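CRISPR-associated protein CasA/Cse1 (Thermus thermophilus, PDB 4AN8) is a subunit of the type I-E Cascade ribonucleoprotein complex, which probably uses CRISPR RNA in adaptive immunity to target invading nucleic acids such as viral and plasmid DNA. Local coordinates at residues W304-S308 against L382-E386; N425-L429 against R474-T478; A465-W469 against G489-F493. The contacts are given in a common frame with arbitrary orientation. Residue numbers count along the deposited sequence, not the author numbering.

Contact 1 of 3, residues W304-S308 against L382-E386; sequences WRDFS and LKMAE
Leu382, Glu386 and Arg305 carry this contact between 304-308, which leaves a 3-10 turn at 304-306 for loop, and 382-386, within helix 372-403. The CA atoms come nearest at Arg305 and Leu382, 6.7 Å apart. Leu382 (chi1 -101°, between wells, chi2 p) points its CA-to-CB bond at the loop, and its branched end fits the turn: CD2 lies 3.6 Å from Trp304 O and 3.4 Å from Ser308 OG, while CD1 sits 4.1 Å from Trp304 CE3, at the indole edge. The turn is closed by Phe307 N to Trp304 O, 2.9 Å. The contact joins the loop after strand 292-294 to the C-terminal helical bundle, where Trp304 (chi1 p) stacks on Phe441 and donates NE1 to Asp438, both on helix 429-446. One turn on, Glu386 leaves the helix sideways, and chi1 and chi2 both m bring its carboxylate up to Arg305 (chi1 m). Arg305 NH1 makes a salt bridge to Glu386 OE1 (3.0 Å, a weak hydrogen bond) and a better-aligned bond to OE2 (3.1 Å, 166°), whose place is less sure; the guanidinium also has a cation-pi partner, Trp434. A water donates to Arg305 O (2.8 Å) and to that same Glu386 OE2 (2.9 Å).

Contact 2 of 3, residues N425-L429 against R474-T478; sequences NSLPL and RFLGT
This is a small apolar contact between two helix ends at one end of the C-terminal helical bundle, burying 165 Å² with no hydrogen bond across it. Segment 425-429 is the tight link from helix 417-426 to helix 429-446; segment 474-478 is the close of helix 453-476. Leu427 leaves helical angles (phi/psi -63/134), turning the chain, and Pro428 takes the N-cap position of the next helix, where its ring-closed nitrogen has no NH to leave without a partner. On the other side Gly477 is the first residue beyond helical phi/psi. The backbones come nearest at Leu427 and Phe475, with CA atoms 7.6 Å apart. Phe475, chi1 t, points toward the turn, and its broad flat ring can meet three residues at once: CZ is 3.9 Å from Ser426 OG, CE1 is 4.1 Å from Leu427 CD2, and CD2 is 4.4 Å from Pro428 CD. The Ser426 hydroxyl is hydrogen-bonded to Leu423 O, so a small polar residue can sit beside the ring. Leu427 (m, t) and Leu476 (m, t) both also pack on Val399 of helix 372-403, and their branched ends meet with Leu427 CD2 4.2 Å from Leu476 CD2.

Contact 3 of 3, residues A465-W469 against G489-F493; sequences ALEAW and GEQEF
Both segments are helical throughout and run antiparallel, at 176°, with axes 12.1 Å apart at closest approach; the nearest CA atoms are those of Trp469 and Phe493, 7.8 Å apart. That wide spacing is filled by two aromatic side chains, both chi1 t with the CA-to-CB bond toward the other helix. The five-membered ring of Trp469 and the ring of Phe493 form an offset stack, centroids 4.2 Å apart and planes at 13°. CH-pi contacts reinforce it both ways: Trp469 CB lies 3.6 Å from the Phe493 ring centroid, and Phe493 CB 4.1 Å from the centroid of the Trp469 five-membered ring. Glycine suits position 489 because Trp469 CH2 is 3.5 Å from Gly489 C, and a CB there would clash with the indole. At the ring edge, Trp469 NE1 donates to Glu490 OE1 (3.0 Å, 165°), so the indole NH is satisfied within the interface; the same carboxylate forms a salt bridge with Arg473. Small Ala465 admits the Phe493 ring, with CB 4.1 Å from Phe493 CE1, and Leu466 CD2 lies 4.0 Å from Phe493 CE2. With Leu395 of helix 372-403 touching both aromatics, this is the packing of antiparallel helices in the C-terminal helical bundle.

Overall arrangement
All three contacts involve the C-terminal helices and lie on the same side of the chain's centre. The centre of contact 1 lies about 19 Å from the centre of the chain, those of the other two about 35 Å. Contact 1 is buried and ties a loop to helix 372-403 by leucine packing, a salt bridge and a bridging water. Contacts 2 and 3 share helix 453-476 and touch: Leu429 CD1 lies 3.7 Å from Trp469 N, and Leu476 CD1 4.2 Å from Trp469 CH2. Contact 3 is buried and aromatic, contact 2 partly buried, mostly apolar and without a hydrogen bond across it. Contact 1 touches neither, but helix 372-403 supplies one side of it and packs against both others.

Contact 1 of 3, residues W304-S308 against L382-E386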
loop_
_atom_site.group_PDB
_atom_site.type_symbol
_atom_site.label_atom_id
_atom_site.label_comp_id
_atom_site.label_asym_id
_atom_site.label_seq_id
_atom_site.Cartn_x
_atom_site.Cartn_y
_atom_site.Cartn_z
ATOM N N TRP A 304 10.018 -7.255 1.845
ATOM C CA TRP A 304 10.920 -7.438 0.714
ATOM C C TRP A 304 11.172 -8.920 0.444
ATOM O O TRP A 304 11.660 -9.295 -0.628
ATOM C CB TRP A 304 12.243 -6.669 0.906
ATOM C CG TRP A 304 12.926 -6.936 2.225
ATOM C CD1 TRP A 304 12.783 -6.222 3.374
ATOM C CD2 TRP A 304 13.830 -8.007 2.528
ATOM N NE1 TRP A 304 13.549 -6.766 4.377
ATOM C CE2 TRP A 304 14.213 -7.861 3.880
ATOM C CE3 TRP A 304 14.372 -9.055 1.785
ATOM C CZ2 TRP A 304 15.102 -8.751 4.516
ATOM C CZ3 TRP A 304 15.274 -9.933 2.415
ATOM C CH2 TRP A 304 15.615 -9.774 3.768
ATOM N N ARG A 305 10.832 -9.758 1.415
ATOM C CA ARG A 305 10.991 -11.198 1.256
ATOM C C ARG A 305 10.124 -11.766 0.147
ATOM O O ARG A 305 10.378 -12.857 -0.340
ATOM C CB ARG A 305 10.665 -11.914 2.553
ATOM C CG ARG A 305 11.764 -11.812 3.559
ATOM C CD ARG A 305 11.875 -13.136 4.240
ATOM N NE ARG A 305 11.478 -13.038 5.614
ATOM C CZ ARG A 305 11.238 -14.078 6.398
ATOM N NH1 ARG A 305 11.329 -15.323 5.943
ATOM N NH2 ARG A 305 10.887 -13.844 7.647
ATOM N N ASP A 306 9.094 -11.030 -0.244
ATOM C CA ASP A 306 8.246 -11.450 -1.352
ATOM C C ASP A 306 8.668 -10.850 -2.696
ATOM O O ASP A 306 7.992 -11.086 -3.698
ATOM C CB ASP A 306 6.777 -11.093 -1.070
ATOM C CG ASP A 306 6.201 -11.880 0.082
ATOM O OD1 ASP A 306 6.364 -13.109 0.108
ATOM O OD2 ASP A 306 5.606 -11.273 0.993
ATOM N N PHE A 307 9.743 -10.065 -2.730
ATOM C CA PHE A 307 10.095 -9.349 -3.960
ATOM C C PHE A 307 10.504 -10.229 -5.167
ATOM O O PHE A 307 10.392 -9.778 -6.309
ATOM C CB PHE A 307 11.171 -8.274 -3.738
ATOM C CG PHE A 307 10.665 -6.992 -3.107
ATOM C CD1 PHE A 307 9.317 -6.815 -2.800
ATOM C CD2 PHE A 307 11.555 -5.954 -2.825
ATOM C CE1 PHE A 307 8.883 -5.641 -2.227
ATOM C CE2 PHE A 307 11.134 -4.783 -2.261
ATOM C CZ PHE A 307 9.798 -4.610 -1.966
ATOM N N SER A 308 10.999 -11.447 -4.944
ATOM C CA SER A 308 11.333 -12.324 -6.073
ATOM C C SER A 308 10.123 -13.162 -6.492
ATOM O O SER A 308 9.969 -13.494 -7.662
ATOM C CB SER A 308 12.508 -13.241 -5.728
ATOM O OG SER A 308 12.149 -14.117 -4.673
ATOM N N LEU A 382 17.677 -13.611 -2.229
ATOM C CA LEU A 382 16.572 -13.914 -1.337
ATOM C C LEU A 382 16.612 -15.375 -0.938
ATOM O O LEU A 382 16.138 -15.749 0.128
ATOM C CB LEU A 382 15.229 -13.568 -1.986
ATOM C CG LEU A 382 14.602 -12.252 -1.529
ATOM C CD1 LEU A 382 15.635 -11.153 -1.522
ATOM C CD2 LEU A 382 13.394 -11.887 -2.395
ATOM N N LYS A 383 17.164 -16.205 -1.808
ATOM C CA LYS A 383 17.193 -17.641 -1.561
ATOM C C LYS A 383 18.236 -17.945 -0.484
ATOM O O LYS A 383 17.959 -18.659 0.473
ATOM C CB LYS A 383 17.493 -18.403 -2.853
ATOM C CG LYS A 383 17.244 -19.898 -2.773
ATOM C CD LYS A 383 17.427 -20.548 -4.138
ATOM C CE LYS A 383 17.293 -22.071 -4.081
ATOM N NZ LYS A 383 18.437 -22.726 -3.376
ATOM N N MET A 384 19.424 -17.379 -0.639
ATOM C CA MET A 384 20.438 -17.469 0.398
ATOM C C MET A 384 19.848 -17.053 1.740
ATOM O O MET A 384 19.928 -17.807 2.716
ATOM C CB MET A 384 21.638 -16.590 0.053
ATOM C CG MET A 384 22.377 -17.029 -1.197
ATOM S SD MET A 384 23.424 -15.746 -1.924
ATOM C CE MET A 384 24.484 -15.349 -0.534
ATOM N N ALA A 385 19.243 -15.861 1.791
ATOM C CA ALA A 385 18.745 -15.320 3.042
ATOM C C ALA A 385 17.705 -16.257 3.645
ATOM O O ALA A 385 17.701 -16.478 4.860
ATOM C CB ALA A 385 18.212 -13.900 2.859
ATOM N N GLU A 386 16.865 -16.865 2.807
ATOM C CA GLU A 386 15.858 -17.806 3.332
ATOM C C GLU A 386 16.457 -19.116 3.840
ATOM O O GLU A 386 15.969 -19.694 4.815
ATOM C CB GLU A 386 14.731 -18.107 2.322
ATOM C CG GLU A 386 13.840 -16.911 1.953
ATOM C CD GLU A 386 12.866 -16.492 3.065
ATOM O OE1 GLU A 386 12.635 -17.274 4.009
ATOM O OE2 GLU A 386 12.325 -15.366 2.997
HETATM O O HOH W 1 12.354 -14.793 0.141
#

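Contact 2 of 3, residues N425-L429 against R474-T478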
loop_
_atom_site.group_PDB
_atom_site.type_symbol
_atom_site.label_atom_id
_atom_site.label_comp_id
_atom_site.label_asym_id
_atom_site.label_seq_id
_atom_site.Cartn_x
_atom_site.Cartn_y
_atom_site.Cartn_z
ATOM N N ASN A 425 10.717 -18.711 21.039
ATOM C CA ASN A 425 10.223 -17.392 20.680
ATOM C C ASN A 425 10.999 -16.287 21.382
ATOM O O ASN A 425 11.255 -15.236 20.794
ATOM C CB ASN A 425 8.729 -17.275 20.987
ATOM C CG ASN A 425 7.880 -18.175 20.108
ATOM O OD1 ASN A 425 8.400 -19.018 19.375
ATOM N ND2 ASN A 425 6.564 -18.002 20.180
ATOM N N SER A 426 11.382 -16.529 22.636
ATOM C CA SER A 426 12.092 -15.520 23.417
ATOM C C SER A 426 13.554 -15.366 22.993
ATOM O O SER A 426 14.164 -14.321 23.230
ATOM C CB SER A 426 12.000 -15.814 24.914
ATOM O OG SER A 426 12.938 -16.797 25.313
ATOM N N LEU A 427 14.113 -16.397 22.362
ATOM C CA LEU A 427 15.482 -16.314 21.864
ATOM C C LEU A 427 15.546 -15.232 20.798
ATOM O O LEU A 427 14.683 -15.174 19.936
ATOM C CB LEU A 427 15.931 -17.661 21.288
ATOM C CG LEU A 427 15.965 -18.864 22.242
ATOM C CD1 LEU A 427 16.176 -20.153 21.457
ATOM C CD2 LEU A 427 17.048 -18.697 23.305
ATOM N N PRO A 428 16.559 -14.364 20.863
ATOM C CA PRO A 428 16.710 -13.249 19.917
ATOM C C PRO A 428 17.268 -13.636 18.546
ATOM O O PRO A 428 17.556 -12.756 17.739
ATOM C CB PRO A 428 17.727 -12.343 20.615
ATOM C CG PRO A 428 18.537 -13.284 21.467
ATOM C CD PRO A 428 17.570 -14.330 21.932
ATOM N N LEU A 429 17.410 -14.925 18.268
ATOM C CA LEU A 429 18.150 -15.332 17.080
ATOM C C LEU A 429 17.476 -14.928 15.741
ATOM O O LEU A 429 18.079 -14.241 14.913
ATOM C CB LEU A 429 18.439 -16.837 17.139
ATOM C CG LEU A 429 19.340 -17.360 16.029
ATOM C CD1 LEU A 429 20.684 -16.695 16.138
ATOM C CD2 LEU A 429 19.463 -18.884 16.120
ATOM N N ARG A 474 24.854 -14.372 24.601
ATOM C CA ARG A 474 24.651 -13.463 25.720
ATOM C C ARG A 474 23.454 -13.890 26.567
ATOM O O ARG A 474 23.502 -13.854 27.795
ATOM C CB ARG A 474 24.467 -12.036 25.201
ATOM C CG ARG A 474 24.753 -10.958 26.217
ATOM C CD ARG A 474 24.430 -9.580 25.665
ATOM N NE ARG A 474 25.352 -9.160 24.624
ATOM C CZ ARG A 474 24.967 -8.781 23.409
ATOM N NH1 ARG A 474 23.673 -8.778 23.106
ATOM N NH2 ARG A 474 25.867 -8.416 22.500
ATOM N N PHE A 475 22.386 -14.316 25.906
ATOM C CA PHE A 475 21.182 -14.764 26.595
ATOM C C PHE A 475 21.407 -16.136 27.223
ATOM O O PHE A 475 21.033 -16.387 28.371
ATOM C CB PHE A 475 20.025 -14.827 25.590
ATOM C CG PHE A 475 18.729 -15.321 26.168
ATOM C CD1 PHE A 475 18.584 -16.642 26.558
ATOM C CD2 PHE A 475 17.647 -14.462 26.303
ATOM C CE1 PHE A 475 17.388 -17.097 27.083
ATOM C CE2 PHE A 475 16.445 -14.906 26.823
ATOM C CZ PHE A 475 16.315 -16.225 27.217
ATOM N N LEU A 476 22.021 -17.036 26.464
ATOM C CA LEU A 476 22.257 -18.384 26.952
ATOM C C LEU A 476 23.306 -18.447 28.064
ATOM O O LEU A 476 23.311 -19.376 28.864
ATOM C CB LEU A 476 22.666 -19.298 25.798
ATOM C CG LEU A 476 21.564 -19.547 24.761
ATOM C CD1 LEU A 476 22.096 -20.380 23.591
ATOM C CD2 LEU A 476 20.346 -20.206 25.414
ATOM N N GLY A 477 24.188 -17.458 28.116
ATOM C CA GLY A 477 25.322 -17.533 29.016
ATOM C C GLY A 477 25.054 -17.187 30.469
ATOM O O GLY A 477 26.000 -17.051 31.238
ATOM N N THR A 478 23.787 -17.060 30.858
ATOM C CA THR A 478 23.457 -16.564 32.195
ATOM C C THR A 478 22.878 -17.614 33.140
ATOM O O THR A 478 22.691 -17.351 34.332
ATOM C CB THR A 478 22.448 -15.383 32.137
ATOM O OG1 THR A 478 21.152 -15.864 31.739
ATOM C CG2 THR A 478 22.934 -14.290 31.180
#

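Contact 3 of 3, residues A465-W469 against G489-F493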
loop_
_atom_site.group_PDB
_atom_site.type_symbol
_atom_site.label_atom_id
_atom_site.label_comp_id
_atom_site.label_asym_id
_atom_site.label_seq_id
_atom_site.Cartn_x
_atom_site.Cartn_y
_atom_site.Cartn_z
ATOM N N ALA A 465 23.774 -12.955 10.795
ATOM C CA ALA A 465 23.810 -14.212 11.547
ATOM C C ALA A 465 24.735 -14.126 12.787
ATOM O O ALA A 465 24.311 -14.446 13.905
ATOM C CB ALA A 465 24.222 -15.372 10.635
ATOM N N LEU A 466 25.973 -13.673 12.575
ATOM C CA LEU A 466 26.957 -13.468 13.653
ATOM C C LEU A 466 26.445 -12.557 14.750
ATOM O O LEU A 466 26.548 -12.877 15.927
ATOM C CB LEU A 466 28.253 -12.876 13.104
ATOM C CG LEU A 466 29.212 -13.856 12.441
ATOM C CD1 LEU A 466 30.288 -13.114 11.658
ATOM C CD2 LEU A 466 29.824 -14.766 13.479
ATOM N N GLU A 467 25.894 -11.418 14.359
ATOM C CA GLU A 467 25.307 -10.487 15.310
ATOM C C GLU A 467 24.155 -11.114 16.094
ATOM O O GLU A 467 23.975 -10.835 17.273
ATOM C CB GLU A 467 24.828 -9.233 14.573
ATOM C CG GLU A 467 24.355 -8.107 15.472
ATOM C CD GLU A 467 24.169 -6.801 14.718
ATOM O OE1 GLU A 467 23.554 -6.815 13.629
ATOM O OE2 GLU A 467 24.652 -5.758 15.212
ATOM N N ALA A 468 23.364 -11.961 15.444
ATOM C CA ALA A 468 22.185 -12.519 16.105
ATOM C C ALA A 468 22.553 -13.666 17.043
ATOM O O ALA A 468 21.940 -13.850 18.095
ATOM C CB ALA A 468 21.151 -12.981 15.074
ATOM N N TRP A 469 23.547 -14.449 16.649
ATOM C CA TRP A 469 23.989 -15.547 17.488
ATOM C C TRP A 469 24.730 -14.990 18.726
ATOM O O TRP A 469 24.491 -15.434 19.860
ATOM C CB TRP A 469 24.839 -16.544 16.687
ATOM C CG TRP A 469 25.455 -17.595 17.548
ATOM C CD1 TRP A 469 26.786 -17.755 17.820
ATOM C CD2 TRP A 469 24.766 -18.613 18.281
ATOM N NE1 TRP A 469 26.963 -18.811 18.671
ATOM C CE2 TRP A 469 25.741 -19.357 18.972
ATOM C CE3 TRP A 469 23.420 -18.971 18.418
ATOM C CZ2 TRP A 469 25.416 -20.432 19.788
ATOM C CZ3 TRP A 469 23.098 -20.042 19.239
ATOM C CH2 TRP A 469 24.097 -20.760 19.913
ATOM N N GLY A 489 24.561 -25.541 20.304
ATOM C CA GLY A 489 24.202 -24.481 19.381
ATOM C C GLY A 489 25.387 -23.822 18.712
ATOM O O GLY A 489 25.362 -23.581 17.497
ATOM N N GLU A 490 26.426 -23.523 19.496
ATOM C CA GLU A 490 27.655 -22.945 18.950
ATOM C C GLU A 490 28.244 -23.839 17.850
ATOM O O GLU A 490 28.754 -23.341 16.835
ATOM C CB GLU A 490 28.686 -22.702 20.062
ATOM C CG GLU A 490 29.992 -22.041 19.612
ATOM C CD GLU A 490 29.844 -20.550 19.313
ATOM O OE1 GLU A 490 29.339 -19.793 20.165
ATOM O OE2 GLU A 490 30.251 -20.122 18.220
ATOM N N GLN A 491 28.171 -25.154 18.045
ATOM C CA GLN A 491 28.696 -26.091 17.049
ATOM C C GLN A 491 27.848 -26.064 15.779
ATOM O O GLN A 491 28.381 -25.960 14.676
ATOM C CB GLN A 491 28.782 -27.508 17.615
ATOM C CG GLN A 491 29.895 -27.673 18.638
ATOM C CD GLN A 491 30.010 -29.091 19.182
ATOM O OE1 GLN A 491 29.351 -30.016 18.701
ATOM N NE2 GLN A 491 30.852 -29.263 20.197
ATOM N N GLU A 492 26.527 -26.143 15.952
ATOM C CA GLU A 492 25.576 -26.091 14.834
ATOM C C GLU A 492 25.693 -24.762 14.096
ATOM O O GLU A 492 25.726 -24.719 12.865
ATOM C CB GLU A 492 24.147 -26.290 15.344
ATOM C CG GLU A 492 23.104 -26.534 14.266
ATOM C CD GLU A 492 21.794 -27.074 14.839
ATOM O OE1 GLU A 492 21.703 -27.271 16.075
ATOM O OE2 GLU A 492 20.847 -27.309 14.057
ATOM N N PHE A 493 25.772 -23.676 14.856
ATOM C CA PHE A 493 25.915 -22.371 14.245
ATOM C C PHE A 493 27.179 -22.323 13.414
ATOM O O PHE A 493 27.239 -21.619 12.410
ATOM C CB PHE A 493 25.933 -21.259 15.288
ATOM C CG PHE A 493 26.152 -19.902 14.699
ATOM C CD1 PHE A 493 25.082 -19.177 14.187
ATOM C CD2 PHE A 493 27.423 -19.359 14.629
ATOM C CE1 PHE A 493 25.272 -17.937 13.632
ATOM C CE2 PHE A 493 27.630 -18.111 14.067
ATOM C CZ PHE A 493 26.544 -17.394 13.567
#